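Local coordinates for protein oxalate oxidase (Hordeum vulgare, PDB 1FI2) that oxidises oxalate with oxygen to carbon dioxide and hydrogen peroxide at a manganese centre, works as a homohexamer, and also has superoxide dismutase activity, at residues H88-R92 with A93-G97; V122-A125 with G126-F129. One frame throughout, in Å; residues are numbered along the deposited sequence.

Coming from the N terminus, the chain first reaches contact 1, where residues 88-92 and 93-97 form the connection from strand 84-89 of one antiparallel sheet to strand 95-101 of the other, the bend being held by one shared manganese ion. It then runs through strands 103-109 and 118-124 before contact 2, where a tight turn between 122-125 and 126-129 crosses again, in the same direction, from the one sheet to the other. The loops follow in series and neither encloses the other; their centres lie about 17 Å apart. They meet in one sheet, where strands 95-101 and 128-131 are neighbours: Gly97 N lies 3.0 Å from Phe129 O, probably hydrogen-bonded. Both also touch the second subunit.

Contact 1 of 2, residues H88-R92 with A93-G97; sequences HIHPR and ATEIG. With MN (manganese (II) ion), chain B.
Glu95 carries its CG opposite the backbone N (chi1 171°) and stays extended beyond, which takes its carboxylate to the manganese ion, while His90, its CG anti to the carbonyl carbon (chi1 -55°), brings its imidazole to the same ion across the turn. Glu95 OE1 binds the manganese at 2.2 Å, His90 NE2 and His88 NE2 at 2.3 Å each, imidazole nitrogens and carboxylate oxygens suiting this metal. Glu95 OE1 and His90 NE2 are 3.2 Å apart because they share the ion, and the ring and carboxylate planes stand 74° apart. This is the first conserved cupin motif, HxHxxxxE in this chain, on the connection between the two sheets of the beta-jellyroll: His88 stands near the end of one strand, His90 in the loop and Glu95 at the start of the next strand; His137 supplies the fourth protein ligand. Two waters complete the six-fold shell. Water 1 also donates to Glu95 OE2 at 2.7 Å, engaging the second carboxylate oxygen. His90 and Glu95 also bind oxalate. Second-shell carbonyls fix the ring rotations: Pro86 O accepts from His88 ND1, and Gly159 O from His90 ND1. A type I turn from His90 to Ala93 redirects the chain toward Glu95, with Pro91 at its second position, where its restrained phi fits. Small Ala93 fits against Asn154, Ser155 and Pro158, while Arg92 leads away to a salt bridge with Asp8 of the fourth subunit.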
loop_
_atom_site.group_PDB
_atom_site.type_symbol
_atom_site.label_atom_id
_atom_site.label_comp_id
_atom_site.label_asym_id
_atom_site.label_seq_id
_atom_site.Cartn_x
_atom_site.Cartn_y
_atom_site.Cartn_z
ATOM N N HIS A 88 -6.578 -10.263 -23.502
ATOM C CA HIS A 88 -6.727 -8.943 -22.894
ATOM C C HIS A 88 -5.913 -8.810 -21.618
ATOM O O HIS A 88 -5.281 -9.762 -21.160
ATOM C CB HIS A 88 -8.204 -8.642 -22.621
ATOM C CG HIS A 88 -8.830 -9.559 -21.615
ATOM N ND1 HIS A 88 -9.269 -10.823 -21.942
ATOM C CD2 HIS A 88 -9.079 -9.392 -20.291
ATOM C CE1 HIS A 88 -9.769 -11.401 -20.860
ATOM N NE2 HIS A 88 -9.667 -10.555 -19.854
ATOM N N ILE A 89 -5.855 -7.609 -21.049
ATOM C CA ILE A 89 -5.102 -7.285 -19.845
ATOM C C ILE A 89 -5.908 -6.373 -18.921
ATOM O O ILE A 89 -6.600 -5.470 -19.385
ATOM C CB ILE A 89 -3.771 -6.580 -20.189
ATOM C CG1 ILE A 89 -2.749 -7.580 -20.738
ATOM C CG2 ILE A 89 -3.146 -5.852 -19.004
ATOM C CD1 ILE A 89 -1.870 -7.081 -21.849
ATOM N N HIS A 90 -5.790 -6.588 -17.616
ATOM C CA HIS A 90 -6.329 -5.691 -16.601
ATOM C C HIS A 90 -5.149 -4.940 -15.994
ATOM O O HIS A 90 -4.328 -5.531 -15.288
ATOM C CB HIS A 90 -7.090 -6.442 -15.494
ATOM C CG HIS A 90 -8.169 -7.292 -16.099
ATOM N ND1 HIS A 90 -9.297 -6.743 -16.663
ATOM C CD2 HIS A 90 -8.269 -8.627 -16.272
ATOM C CE1 HIS A 90 -10.055 -7.704 -17.160
ATOM N NE2 HIS A 90 -9.449 -8.859 -16.939
ATOM N N PRO A 91 -5.041 -3.643 -16.272
ATOM C CA PRO A 91 -3.936 -2.845 -15.812
ATOM C C PRO A 91 -3.813 -2.681 -14.313
ATOM O O PRO A 91 -2.714 -2.346 -13.857
ATOM C CB PRO A 91 -4.149 -1.472 -16.459
ATOM C CG PRO A 91 -5.554 -1.447 -16.934
ATOM C CD PRO A 91 -5.968 -2.878 -17.139
ATOM N N ARG A 92 -4.911 -2.776 -13.563
ATOM C CA ARG A 92 -4.853 -2.475 -12.135
ATOM C C ARG A 92 -5.376 -3.571 -11.226
ATOM O O ARG A 92 -5.756 -3.267 -10.082
ATOM C CB ARG A 92 -5.601 -1.150 -11.888
ATOM C CG ARG A 92 -4.891 0.082 -12.428
ATOM C CD ARG A 92 -5.719 1.342 -12.286
ATOM N NE ARG A 92 -7.006 1.268 -12.938
ATOM C CZ ARG A 92 -7.331 1.535 -14.189
ATOM N NH1 ARG A 92 -6.436 1.949 -15.077
ATOM N NH2 ARG A 92 -8.597 1.393 -14.555
ATOM N N ALA A 93 -5.318 -4.840 -11.645
ATOM C CA ALA A 93 -5.796 -5.895 -10.759
ATOM C C ALA A 93 -5.504 -7.326 -11.185
ATOM O O ALA A 93 -5.396 -7.658 -12.355
ATOM C CB ALA A 93 -7.323 -5.782 -10.632
ATOM N N THR A 94 -5.529 -8.188 -10.170
ATOM C CA THR A 94 -5.510 -9.635 -10.317
ATOM C C THR A 94 -6.961 -10.096 -10.469
ATOM O O THR A 94 -7.854 -9.518 -9.852
ATOM C CB THR A 94 -4.904 -10.326 -9.081
ATOM O OG1 THR A 94 -3.515 -9.985 -8.936
ATOM C CG2 THR A 94 -5.017 -11.845 -9.164
ATOM N N GLU A 95 -7.195 -11.116 -11.278
ATOM C CA GLU A 95 -8.531 -11.668 -11.478
ATOM C C GLU A 95 -8.586 -13.098 -10.946
ATOM O O GLU A 95 -7.640 -13.872 -11.095
ATOM C CB GLU A 95 -8.904 -11.632 -12.959
ATOM C CG GLU A 95 -10.170 -12.354 -13.372
ATOM C CD GLU A 95 -10.344 -12.434 -14.875
ATOM O OE1 GLU A 95 -9.577 -11.765 -15.598
ATOM O OE2 GLU A 95 -11.227 -13.165 -15.364
ATOM N N ILE A 96 -9.703 -13.427 -10.310
ATOM C CA ILE A 96 -9.920 -14.776 -9.772
ATOM C C ILE A 96 -11.323 -15.206 -10.177
ATOM O O ILE A 96 -12.293 -14.497 -9.899
ATOM C CB ILE A 96 -9.629 -14.817 -8.270
ATOM C CG1 ILE A 96 -9.640 -16.255 -7.740
ATOM C CG2 ILE A 96 -10.581 -13.939 -7.469
ATOM C CD1 ILE A 96 -9.024 -16.392 -6.360
ATOM N N GLY A 97 -11.441 -16.305 -10.934
ATOM C CA GLY A 97 -12.760 -16.662 -11.445
ATOM C C GLY A 97 -13.166 -18.115 -11.317
ATOM O O GLY A 97 -12.367 -18.994 -11.002
HETATM MN MN MN B . -9.823 -11.017 -17.635
HETATM O O HOH W 1 -10.638 -13.068 -17.975
HETATM O O HOH W 2 -12.082 -10.112 -17.710
#

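Contact 2 of 2, residues V122-A125 with G126-F129; sequences VVRA and GETF
Glu127 OE1 takes the backbone N-H of Arg124 at 2.8 Å in a nearly straight bond (166°), meeting the donor on the anti side of its carboxylate. Water 3 donates a second, weak hydrogen bond to the same oxygen and accepts one from Arg124 NH1 at 2.9 Å, a bridge between opposite charges whose own atoms do not touch. The main polar partner of the Arg124 guanidinium is Glu103, in a salt bridge. In the other direction Glu127 N binds Arg124 O at 2.9 Å, closing a type II beta turn from Arg124 to Glu127. Glycine suits the third position of that turn: at the positive phi of Gly126 (85°) a CB would clash with Ala125 O. Glu127, with CG beside its backbone N (chi1 -55°) and extended from there, runs back alongside Arg124, and its CB rests 3.5 Å from Val123 CG1, the two side chains running antiparallel past each other. With an alanine in place of Glu127, the N-H of Arg124 would probably be left without its carboxylate mate and water 3 less firmly held. The turn joins strand 118-124, the outermost strand of its sheet within the chain, to strand 128-131 of the other; Val123 and Phe129 pack inward on Val106, and Thr128 and Phe129 pair antiparallel with a strand of the second subunit, carrying the sheet across the interface.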
loop_
_atom_site.group_PDB
_atom_site.type_symbol
_atom_site.label_atom_id
_atom_site.label_comp_id
_atom_site.label_asym_id
_atom_site.label_seq_id
_atom_site.Cartn_x
_atom_site.Cartn_y
_atom_site.Cartn_z
ATOM N N VAL A 122 -8.442 -26.588 -19.947
ATOM C CA VAL A 122 -9.895 -26.585 -20.133
ATOM C C VAL A 122 -10.512 -26.587 -18.731
ATOM O O VAL A 122 -10.232 -27.484 -17.937
ATOM C CB VAL A 122 -10.405 -27.771 -20.956
ATOM C CG1 VAL A 122 -11.922 -27.757 -21.075
ATOM C CG2 VAL A 122 -9.766 -27.748 -22.342
ATOM N N VAL A 123 -11.208 -25.512 -18.390
ATOM C CA VAL A 123 -11.811 -25.329 -17.075
ATOM C C VAL A 123 -13.310 -25.579 -17.149
ATOM O O VAL A 123 -13.990 -25.029 -18.019
ATOM C CB VAL A 123 -11.529 -23.911 -16.544
ATOM C CG1 VAL A 123 -12.084 -23.710 -15.140
ATOM C CG2 VAL A 123 -10.034 -23.615 -16.546
ATOM N N ARG A 124 -13.831 -26.443 -16.274
ATOM C CA ARG A 124 -15.251 -26.791 -16.304
ATOM C C ARG A 124 -16.020 -26.327 -15.079
ATOM O O ARG A 124 -15.461 -25.666 -14.205
ATOM C CB ARG A 124 -15.388 -28.311 -16.521
ATOM C CG ARG A 124 -14.808 -28.752 -17.854
ATOM C CD ARG A 124 -15.045 -30.205 -18.209
ATOM N NE ARG A 124 -14.392 -30.548 -19.472
ATOM C CZ ARG A 124 -13.123 -30.896 -19.623
ATOM N NH1 ARG A 124 -12.310 -30.981 -18.578
ATOM N NH2 ARG A 124 -12.642 -31.174 -20.833
ATOM N N ALA A 125 -17.317 -26.623 -15.021
ATOM C CA ALA A 125 -18.174 -26.173 -13.932
ATOM C C ALA A 125 -17.599 -26.396 -12.543
ATOM O O ALA A 125 -17.219 -27.498 -12.156
ATOM C CB ALA A 125 -19.540 -26.853 -14.025
ATOM N N GLY A 126 -17.521 -25.319 -11.757
ATOM C CA GLY A 126 -17.006 -25.348 -10.406
ATOM C C GLY A 126 -15.496 -25.216 -10.282
ATOM O O GLY A 126 -14.983 -25.099 -9.165
ATOM N N GLU A 127 -14.779 -25.250 -11.396
ATOM C CA GLU A 127 -13.322 -25.141 -11.380
ATOM C C GLU A 127 -12.909 -23.680 -11.469
ATOM O O GLU A 127 -13.621 -22.866 -12.065
ATOM C CB GLU A 127 -12.731 -25.989 -12.503
ATOM C CG GLU A 127 -13.189 -27.447 -12.444
ATOM C CD GLU A 127 -12.379 -28.326 -13.378
ATOM O OE1 GLU A 127 -12.221 -27.971 -14.562
ATOM O OE2 GLU A 127 -11.879 -29.381 -12.927
ATOM N N THR A 128 -11.780 -23.337 -10.858
ATOM C CA THR A 128 -11.334 -21.948 -10.794
ATOM C C THR A 128 -9.978 -21.685 -11.431
ATOM O O THR A 128 -9.186 -22.589 -11.682
ATOM C CB THR A 128 -11.259 -21.497 -9.314
ATOM O OG1 THR A 128 -10.434 -22.431 -8.603
ATOM C CG2 THR A 128 -12.630 -21.449 -8.658
ATOM N N PHE A 129 -9.716 -20.399 -11.671
ATOM C CA PHE A 129 -8.477 -19.935 -12.272
ATOM C C PHE A 129 -8.059 -18.584 -11.691
ATOM O O PHE A 129 -8.884 -17.845 -11.155
ATOM C CB PHE A 129 -8.618 -19.799 -13.791
ATOM C CG PHE A 129 -9.684 -18.862 -14.280
ATOM C CD1 PHE A 129 -9.441 -17.507 -14.428
ATOM C CD2 PHE A 129 -10.942 -19.341 -14.611
ATOM C CE1 PHE A 129 -10.425 -16.654 -14.884
ATOM C CE2 PHE A 129 -11.936 -18.495 -15.071
ATOM C CZ PHE A 129 -11.673 -17.145 -15.202
HETATM O O HOH W 3 -12.848 -30.672 -15.728
#